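Local coordinates for E3 ubiquitin-protein ligase TRIM65 (Homo sapiens, PDB 7JL4) that acts as an E3 ubiquitin ligase in innate immunity, autophagy and inflammation, the present chain being its B30.2/SPRY (PSpry) domain, at residues A[77-81]-A[82-86]. Sequence-based numbering, arbitrary orientation. Where two conformers were deposited one is given.
Sequences VRASD and HSVTL
The Asp81 and His82 side chains leave the turn between strand 72-79 and strand 84-89 next to each other and in one direction. The Asp81 carboxylate hangs over one face of the imidazole, displaced toward the rim, with the two planes 55° apart; OD1 comes within 3.2 Å of His82 CD2. Asp81 OD1 also takes a weak, bent hydrogen bond from His82 N (2.8 Å, 143° at the hydrogen), a reach made possible because CG of Asp81 is swung anti to its own N (chi1 -161°), beside the carbonyl carbon. Ser83 OG lies in the ring plane at the edge, hydrogen-bonded to His82 ND1 (2.8 Å), so the ring is held by a hydroxyl at its rim while a carboxylate lies above it. Asp81 O is buried without a polar partner, 4.0 Å from Val84 CG1.

Beyond the turn, between 77-79 and 84-86, the side chains that meet are apolar. Val84 CG2 meets Ala79 CB at 3.9 Å, and Leu86 CD2 approaches Val77 CB at 4.3 Å. Ser83 and Val84 sit opposite Val116 as a G1 beta bulge. The connection joins the two antiparallel sheets of the SPRY sandwich: strand 72-79 runs between 185-188 and 139-145, strand 84-89 between 175-180 and 111-116, with Leu186 and Phe178 helping to fill the core between them.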
loop_
_atom_site.group_PDB
_atom_site.type_symbol
_atom_site.label_atom_id
_atom_site.label_comp_id
_atom_site.label_asym_id
_atom_site.label_seq_id
_atom_site.Cartn_x
_atom_site.Cartn_y
_atom_site.Cartn_z
ATOM N N VAL A 77 -5.164 5.684 -1.895
ATOM C CA VAL A 77 -4.226 5.405 -2.980
ATOM C C VAL A 77 -5.042 5.057 -4.216
ATOM O O VAL A 77 -6.038 4.332 -4.107
ATOM C CB VAL A 77 -3.291 4.227 -2.624
ATOM C CG1 VAL A 77 -2.364 3.884 -3.795
ATOM C CG2 VAL A 77 -2.500 4.509 -1.361
ATOM N N ARG A 78 -4.630 5.542 -5.384
ATOM C CA ARG A 78 -5.257 5.133 -6.640
ATOM C C ARG A 78 -4.325 4.225 -7.436
ATOM O O ARG A 78 -3.179 4.591 -7.708
ATOM C CB ARG A 78 -5.651 6.328 -7.496
ATOM C CG ARG A 78 -6.286 5.854 -8.818
ATOM C CD ARG A 78 -7.047 6.918 -9.544
ATOM N NE ARG A 78 -8.248 7.371 -8.840
ATOM C CZ ARG A 78 -9.414 6.727 -8.856
ATOM N NH1 ARG A 78 -9.540 5.576 -9.505
ATOM N NH2 ARG A 78 -10.453 7.227 -8.207
ATOM N N ALA A 79 -4.828 3.062 -7.845
ATOM C CA ALA A 79 -4.077 2.128 -8.677
ATOM C C ALA A 79 -4.509 2.259 -10.133
ATOM O O ALA A 79 -5.706 2.336 -10.423
ATOM C CB ALA A 79 -4.305 0.688 -8.199
ATOM N N SER A 80 -3.543 2.244 -11.063
ATOM C CA SER A 80 -3.915 2.320 -12.482
ATOM C C SER A 80 -4.590 1.047 -12.971
ATOM O O SER A 80 -5.244 1.074 -14.026
ATOM C CB SER A 80 -2.698 2.578 -13.384
ATOM O OG SER A 80 -1.746 1.518 -13.284
ATOM N N ASP A 81 -4.428 -0.059 -12.248
ATOM C CA ASP A 81 -4.816 -1.387 -12.725
ATOM C C ASP A 81 -4.671 -2.349 -11.554
ATOM O O ASP A 81 -4.160 -1.981 -10.494
ATOM C CB ASP A 81 -3.936 -1.831 -13.890
ATOM C CG ASP A 81 -4.552 -2.960 -14.722
ATOM O OD1 ASP A 81 -5.693 -3.410 -14.445
ATOM O OD2 ASP A 81 -3.872 -3.371 -15.682
ATOM N N HIS A 82 -5.110 -3.597 -11.764
ATOM C CA HIS A 82 -4.874 -4.644 -10.780
ATOM C C HIS A 82 -3.405 -5.060 -10.803
ATOM O O HIS A 82 -2.618 -4.618 -11.644
ATOM C CB HIS A 82 -5.761 -5.857 -11.055
ATOM C CG HIS A 82 -5.542 -6.449 -12.415
ATOM N ND1 HIS A 82 -4.388 -7.125 -12.747
ATOM C CD2 HIS A 82 -6.296 -6.416 -13.536
ATOM C CE1 HIS A 82 -4.454 -7.508 -14.012
ATOM N NE2 HIS A 82 -5.603 -7.093 -14.512
ATOM N N SER A 83 -3.072 -5.998 -9.910
ATOM C CA SER A 83 -1.713 -6.507 -9.698
ATOM C C SER A 83 -0.848 -5.455 -8.999
ATOM O O SER A 83 0.231 -5.083 -9.462
ATOM C CB SER A 83 -1.078 -6.988 -10.996
ATOM O OG SER A 83 -1.956 -7.913 -11.637
ATOM N N VAL A 84 -1.362 -4.960 -7.878
ATOM C CA VAL A 84 -0.610 -4.150 -6.933
ATOM C C VAL A 84 -0.896 -4.684 -5.538
ATOM O O VAL A 84 -1.923 -5.329 -5.297
ATOM C CB VAL A 84 -0.977 -2.645 -7.041
ATOM C CG1 VAL A 84 -0.707 -2.136 -8.463
ATOM C CG2 VAL A 84 -2.432 -2.417 -6.683
ATOM N N THR A 85 0.019 -4.399 -4.599
ATOM C CA THR A 85 -0.173 -4.766 -3.199
ATOM C C THR A 85 0.030 -3.523 -2.350
ATOM O O THR A 85 0.989 -2.778 -2.567
ATOM C CB THR A 85 0.797 -5.855 -2.719
ATOM O OG1 THR A 85 0.654 -7.028 -3.519
ATOM C CG2 THR A 85 0.524 -6.228 -1.226
ATOM N N LEU A 86 -0.876 -3.303 -1.404
ATOM C CA LEU A 86 -0.827 -2.169 -0.485
ATOM C C LEU A 86 -0.682 -2.715 0.924
ATOM O O LEU A 86 -1.474 -3.566 1.339
ATOM C CB LEU A 86 -2.122 -1.342 -0.562
ATOM C CG LEU A 86 -2.556 -0.521 -1.783
ATOM C CD1 LEU A 86 -2.790 -1.385 -3.001
ATOM C CD2 LEU A 86 -3.877 0.107 -1.399
#